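PDB 4XEA: peptidase M16 domain protein from Alicyclobacillus acidocaldarius subsp. acidocaldarius DSM 446, which is a putative M16-family metallopeptidase that binds a metal ion and probably cleaves peptide substrates. Local coordinates for residues A[42-47]-A[52-57]; A[90-95]-A[313-318]. All blocks are in the same frame, centred on the assembly; numbering follows the deposited sequence.

Interaction 1. Residues A[42-47]-A[52-57]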
loop_
_atom_site.group_PDB
_atom_site.type_symbol
_atom_site.label_atom_id
_atom_site.label_comp_id
_atom_site.label_asym_id
_atom_site.label_seq_id
_atom_site.Cartn_x
_atom_site.Cartn_y
_atom_site.Cartn_z
ATOM N N VAL A 42 21.277 -14.679 -1.016
ATOM C CA VAL A 42 21.697 -15.964 -0.489
ATOM C C VAL A 42 22.692 -16.719 -1.368
ATOM O O VAL A 42 23.213 -17.735 -0.941
ATOM C CB VAL A 42 20.539 -16.883 -0.054
ATOM C CG1 VAL A 42 19.668 -16.169 1.041
ATOM C CG2 VAL A 42 19.736 -17.410 -1.247
ATOM N N ASP A 43 22.972 -16.194 -2.564
ATOM C CA ASP A 43 23.916 -16.828 -3.489
ATOM C C ASP A 43 25.343 -16.442 -3.116
ATOM O O ASP A 43 26.054 -15.784 -3.875
ATOM C CB ASP A 43 23.582 -16.431 -4.930
ATOM C CG ASP A 43 22.323 -17.070 -5.412
ATOM O OD1 ASP A 43 22.332 -18.329 -5.472
ATOM O OD2 ASP A 43 21.329 -16.329 -5.712
ATOM N N ARG A 44 25.746 -16.835 -1.905
ATOM C CA ARG A 44 27.069 -16.529 -1.381
ATOM C C ARG A 44 28.168 -17.336 -2.096
ATOM O O ARG A 44 29.265 -16.840 -2.306
ATOM C CB ARG A 44 27.098 -16.863 0.117
ATOM C CG ARG A 44 28.418 -16.644 0.804
ATOM C CD ARG A 44 28.411 -17.227 2.227
ATOM N NE ARG A 44 27.599 -16.429 3.132
ATOM C CZ ARG A 44 27.139 -16.852 4.312
ATOM N NH1 ARG A 44 27.339 -18.114 4.718
ATOM N NH2 ARG A 44 26.429 -16.014 5.070
ATOM N N ALA A 45 27.891 -18.595 -2.405
ATOM C CA ALA A 45 28.908 -19.457 -2.993
ATOM C C ALA A 45 28.370 -20.126 -4.250
ATOM O O ALA A 45 27.159 -20.435 -4.363
ATOM C CB ALA A 45 29.370 -20.530 -1.970
ATOM N N PHE A 46 29.281 -20.378 -5.175
ATOM C CA PHE A 46 28.913 -20.912 -6.463
ATOM C C PHE A 46 30.177 -21.353 -7.197
ATOM O O PHE A 46 31.291 -20.948 -6.858
ATOM C CB PHE A 46 28.135 -19.902 -7.315
ATOM C CG PHE A 46 28.849 -18.594 -7.525
ATOM C CD1 PHE A 46 28.746 -17.571 -6.588
ATOM C CD2 PHE A 46 29.660 -18.389 -8.658
ATOM C CE1 PHE A 46 29.429 -16.374 -6.777
ATOM C CE2 PHE A 46 30.313 -17.198 -8.869
ATOM C CZ PHE A 46 30.201 -16.173 -7.916
ATOM N N ARG A 47 29.969 -22.200 -8.194
ATOM C CA ARG A 47 31.019 -22.628 -9.100
ATOM C C ARG A 47 30.640 -22.181 -10.491
ATOM O O ARG A 47 29.470 -22.314 -10.908
ATOM C CB ARG A 47 31.143 -24.148 -9.115
ATOM C CG ARG A 47 32.259 -24.679 -10.049
ATOM C CD ARG A 47 31.912 -26.124 -10.507
ATOM N NE ARG A 47 32.982 -26.750 -11.258
ATOM C CZ ARG A 47 34.089 -27.235 -10.701
ATOM N NH1 ARG A 47 34.258 -27.176 -9.375
ATOM N NH2 ARG A 47 35.014 -27.787 -11.473
ATOM N N VAL A 52 35.462 -22.693 -7.864
ATOM C CA VAL A 52 34.595 -22.476 -6.702
ATOM C C VAL A 52 34.844 -21.080 -6.114
ATOM O O VAL A 52 35.989 -20.692 -5.885
ATOM C CB VAL A 52 34.861 -23.545 -5.602
ATOM C CG1 VAL A 52 34.100 -23.220 -4.288
ATOM C CG2 VAL A 52 34.496 -24.940 -6.131
ATOM N N HIS A 53 33.772 -20.329 -5.893
ATOM C CA HIS A 53 33.880 -19.019 -5.268
ATOM C C HIS A 53 33.014 -18.924 -4.011
ATOM O O HIS A 53 31.902 -19.472 -3.941
ATOM C CB HIS A 53 33.465 -17.945 -6.253
ATOM C CG HIS A 53 34.268 -17.931 -7.514
ATOM N ND1 HIS A 53 35.543 -17.403 -7.585
ATOM C CD2 HIS A 53 33.959 -18.332 -8.768
ATOM C CE1 HIS A 53 35.984 -17.489 -8.828
ATOM N NE2 HIS A 53 35.049 -18.068 -9.563
ATOM N N GLU A 54 33.560 -18.248 -3.011
ATOM C CA GLU A 54 32.832 -17.877 -1.826
ATOM C C GLU A 54 32.979 -16.367 -1.607
ATOM O O GLU A 54 34.074 -15.858 -1.397
ATOM C CB GLU A 54 33.356 -18.634 -0.621
ATOM C CG GLU A 54 32.511 -18.365 0.612
ATOM C CD GLU A 54 32.201 -19.625 1.399
ATOM O OE1 GLU A 54 32.213 -19.545 2.647
ATOM O OE2 GLU A 54 31.954 -20.689 0.768
HETATM N N MSE A 55 31.857 -15.667 -1.693
HETATM C CA MSE A 55 31.870 -14.227 -1.708
HETATM C C MSE A 55 31.568 -13.693 -0.340
HETATM O O MSE A 55 30.921 -14.366 0.459
HETATM C CB MSE A 55 30.789 -13.702 -2.638
HETATM C CG MSE A 55 30.960 -14.048 -4.083
HETATM SE SE MSE A 55 32.460 -13.147 -4.927
HETATM C CE MSE A 55 33.827 -14.477 -4.754
ATOM N N PRO A 56 31.967 -12.432 -0.089
ATOM C CA PRO A 56 31.426 -11.727 1.051
ATOM C C PRO A 56 29.961 -11.473 0.841
ATOM O O PRO A 56 29.519 -11.281 -0.303
ATOM C CB PRO A 56 32.174 -10.375 1.031
ATOM C CG PRO A 56 33.326 -10.574 0.125
ATOM C CD PRO A 56 32.892 -11.591 -0.871
ATOM N N ASP A 57 29.199 -11.459 1.932
ATOM C CA ASP A 57 27.795 -11.151 1.840
ATOM C C ASP A 57 27.571 -9.722 1.369
ATOM O O ASP A 57 28.343 -8.821 1.699
ATOM C CB ASP A 57 27.116 -11.419 3.182
ATOM C CG ASP A 57 26.935 -12.917 3.442
ATOM O OD1 ASP A 57 26.627 -13.664 2.481
ATOM O OD2 ASP A 57 27.120 -13.347 4.590
#
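Arg44 and Asp57 close the open end of an antiparallel beta hairpin, strands 45-48 and 51-54, with a side-on salt bridge. Arg44 NE gives Asp57 OD1 a nearly straight bond of 3.0 Å that lies close to the guanidinium plane, while NH2 reaches the syn lone pair of OD2 at 2.8 Å, a more bent bond. The two planes stand 47° apart, so the grip is twisted rather than flat. The chain of Arg44 starts with CG opposite the backbone N (chi1 178°) and bends at chi3, which turns NE and NH2 to the carboxylate. A leucine in place of Arg44 would probably leave the Asp57 carboxylate without its charge partner and the hairpin end less firmly tied.

Inward from this clasp the backbone takes over. Met55 N binds Arg44 O, and Phe46 and His53 form the hydrogen-bonded pair. On their shared side of the sheet His53 CB sits over one face of the Phe46 ring, a CH-pi contact 4.2 Å from its centroid. Met55 CG comes obliquely to Phe46 CE1 at 3.9 Å, an apolar contact of the selenomethionine. Phe188 in helix 178-188 meets the Phe46 ring edge-to-face, and that helix also touches His53 and Met55. On the other side, in a non-hydrogen-bonded pair with Glu54, the small Ala45 suits its place against Leu229, and Ala45 CB lies 3.8 Å from Glu54 OE2.

Interaction 2. Residues A[90-95]-A[313-318]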
loop_
_atom_site.group_PDB
_atom_site.type_symbol
_atom_site.label_atom_id
_atom_site.label_comp_id
_atom_site.label_asym_id
_atom_site.label_seq_id
_atom_site.Cartn_x
_atom_site.Cartn_y
_atom_site.Cartn_z
ATOM N N THR A 90 16.504 -5.956 -4.212
ATOM C CA THR A 90 17.179 -7.244 -4.060
ATOM C C THR A 90 16.459 -8.024 -2.981
ATOM O O THR A 90 16.087 -7.458 -1.917
ATOM C CB THR A 90 18.600 -7.019 -3.591
ATOM O OG1 THR A 90 19.222 -6.070 -4.462
ATOM C CG2 THR A 90 19.390 -8.323 -3.581
ATOM N N THR A 91 16.212 -9.298 -3.256
ATOM C CA THR A 91 15.659 -10.200 -2.235
ATOM C C THR A 91 16.562 -11.433 -2.104
ATOM O O THR A 91 17.718 -11.427 -2.564
ATOM C CB THR A 91 14.148 -10.531 -2.402
ATOM O OG1 THR A 91 13.711 -11.248 -1.223
ATOM C CG2 THR A 91 13.849 -11.390 -3.633
ATOM N N PHE A 92 16.073 -12.466 -1.425
ATOM C CA PHE A 92 16.926 -13.604 -1.086
ATOM C C PHE A 92 17.500 -14.273 -2.306
ATOM O O PHE A 92 18.667 -14.708 -2.303
ATOM C CB PHE A 92 16.132 -14.619 -0.251
ATOM C CG PHE A 92 15.643 -14.060 1.034
ATOM C CD1 PHE A 92 16.554 -13.552 1.971
ATOM C CD2 PHE A 92 14.303 -14.007 1.318
ATOM C CE1 PHE A 92 16.124 -13.013 3.171
ATOM C CE2 PHE A 92 13.876 -13.491 2.559
ATOM C CZ PHE A 92 14.800 -12.984 3.458
ATOM N N ASP A 93 16.668 -14.434 -3.329
ATOM C CA ASP A 93 17.010 -15.273 -4.462
ATOM C C ASP A 93 16.820 -14.633 -5.836
ATOM O O ASP A 93 16.957 -15.316 -6.880
ATOM C CB ASP A 93 16.256 -16.625 -4.397
ATOM C CG ASP A 93 14.731 -16.474 -4.385
ATOM O OD1 ASP A 93 14.217 -15.336 -4.471
ATOM O OD2 ASP A 93 14.038 -17.502 -4.253
ATOM N N HIS A 94 16.484 -13.347 -5.859
ATOM C CA HIS A 94 16.505 -12.612 -7.126
ATOM C C HIS A 94 16.711 -11.122 -6.873
ATOM O O HIS A 94 16.559 -10.622 -5.735
ATOM C CB HIS A 94 15.238 -12.901 -7.983
ATOM C CG HIS A 94 13.966 -12.305 -7.446
ATOM N ND1 HIS A 94 13.124 -12.981 -6.581
ATOM C CD2 HIS A 94 13.386 -11.098 -7.665
ATOM C CE1 HIS A 94 12.082 -12.207 -6.292
ATOM N NE2 HIS A 94 12.208 -11.069 -6.957
ATOM N N THR A 95 17.151 -10.440 -7.936
ATOM C CA THR A 95 17.243 -8.993 -8.000
ATOM C C THR A 95 16.398 -8.546 -9.190
ATOM O O THR A 95 16.468 -9.145 -10.288
ATOM C CB THR A 95 18.712 -8.507 -8.222
ATOM O OG1 THR A 95 19.615 -9.188 -7.338
ATOM C CG2 THR A 95 18.829 -7.005 -7.988
ATOM N N PHE A 313 15.544 -22.857 0.932
ATOM C CA PHE A 313 15.039 -22.687 2.314
ATOM C C PHE A 313 13.584 -22.312 2.286
ATOM O O PHE A 313 13.052 -21.921 1.243
ATOM C CB PHE A 313 15.824 -21.575 3.015
ATOM C CG PHE A 313 15.539 -20.208 2.475
ATOM C CD1 PHE A 313 14.545 -19.412 3.067
ATOM C CD2 PHE A 313 16.190 -19.720 1.365
ATOM C CE1 PHE A 313 14.234 -18.183 2.575
ATOM C CE2 PHE A 313 15.886 -18.462 0.866
ATOM C CZ PHE A 313 14.899 -17.695 1.458
ATOM N N GLY A 314 12.932 -22.416 3.423
ATOM C CA GLY A 314 11.608 -21.846 3.597
ATOM C C GLY A 314 11.234 -21.711 5.061
ATOM O O GLY A 314 11.750 -22.447 5.923
ATOM N N TYR A 315 10.305 -20.796 5.343
ATOM C CA TYR A 315 9.791 -20.642 6.725
ATOM C C TYR A 315 8.423 -19.984 6.791
ATOM O O TYR A 315 8.020 -19.271 5.858
ATOM C CB TYR A 315 10.754 -19.813 7.568
ATOM C CG TYR A 315 11.112 -18.465 7.008
ATOM C CD1 TYR A 315 10.288 -17.340 7.215
ATOM C CD2 TYR A 315 12.257 -18.289 6.233
ATOM C CE1 TYR A 315 10.597 -16.106 6.650
ATOM C CE2 TYR A 315 12.575 -17.053 5.712
ATOM C CZ TYR A 315 11.742 -15.978 5.907
ATOM O OH TYR A 315 12.050 -14.764 5.368
ATOM N N THR A 316 7.730 -20.246 7.909
ATOM C CA THR A 316 6.500 -19.540 8.291
ATOM C C THR A 316 6.826 -18.558 9.423
ATOM O O THR A 316 7.665 -18.883 10.312
ATOM C CB THR A 316 5.454 -20.576 8.791
ATOM O OG1 THR A 316 5.208 -21.532 7.759
ATOM C CG2 THR A 316 4.176 -19.920 9.246
ATOM N N LEU A 317 6.207 -17.362 9.372
ATOM C CA LEU A 317 6.233 -16.368 10.437
ATOM C C LEU A 317 4.841 -15.884 10.806
ATOM O O LEU A 317 4.027 -15.544 9.912
ATOM C CB LEU A 317 6.947 -15.118 9.961
ATOM C CG LEU A 317 8.417 -15.208 9.641
ATOM C CD1 LEU A 317 8.880 -13.741 9.323
ATOM C CD2 LEU A 317 9.187 -15.824 10.827
ATOM N N VAL A 318 4.570 -15.796 12.102
ATOM C CA VAL A 318 3.302 -15.292 12.596
ATOM C C VAL A 318 3.582 -14.370 13.761
ATOM O O VAL A 318 4.412 -14.687 14.623
ATOM C CB VAL A 318 2.395 -16.443 13.109
ATOM C CG1 VAL A 318 1.042 -15.905 13.647
ATOM C CG2 VAL A 318 2.163 -17.482 12.007
#
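Phe92 meets Phe313 in a T-shaped (edge-to-face) pair that, within the M16 fold, joins the loop after strand 84-90 of the six-stranded mixed sheet to the start of strand 314-321 in the five-stranded one. The centroids are 5.4 Å apart and the planes stand at 86°, with the edge of Phe313 directed to the face of Phe92. The tight part is the end of the Phe313 ring: its CZ lies 3.7 Å from Phe92 CB and equally near CG and CD2, against the CB-CG stem of Phe92. Phe313 holds CG between its own backbone N and carbonyl carbon (chi1 70°), a torsion that sends the ring toward the turn. Phenylalanine suits both places, since a flat, wholly apolar ring can offer an edge or a face within a buried contact.

The looser part lies at the far rim of Phe92. There Tyr315 brings only its hydroxyl, obliquely placed to the ring. Tyrosine fits because its ring is apolar along its length and its hydroxyl, at the end, has a hydrogen-bond partner in the hydroxyl of Tyr149 in helix 144-156. Tyr149 also touches Phe92, so the helix packs against both partners. Nor is this side open to solvent: all three aromatic residues are buried. Partly exposed Asp93 lies beside the contact without joining it, its OD2 bonded to Arg380 and Ser310. At the loose rim itself, Tyr315 OH stands 3.6 Å from Phe92 CE2 and 3.8 Å from Phe92 CZ.

In the fold
Interaction 1 is local, pairing neighbouring strands of one hairpin, whereas interaction 2 ties together segments more than two hundred residues apart, and its centre lies about 5 Å from the centre of the chain. Their centres are about 17 Å apart, yet they touch: Val42 N lies 2.9 Å from Phe92 O, a probable hydrogen bond. The nickel ion, held by His61, His65 and Glu136, is about 14 Å from the side chains of both Asp57 and Phe92. Neither contact supplies a metal ligand. Thr90 nevertheless touches His61, and its OG1 is hydrogen-bonded with OE1 of Glu64, which completes the HxxEH sequence of helix 59-66 and, as in M16 relatives, is probably the catalytic base.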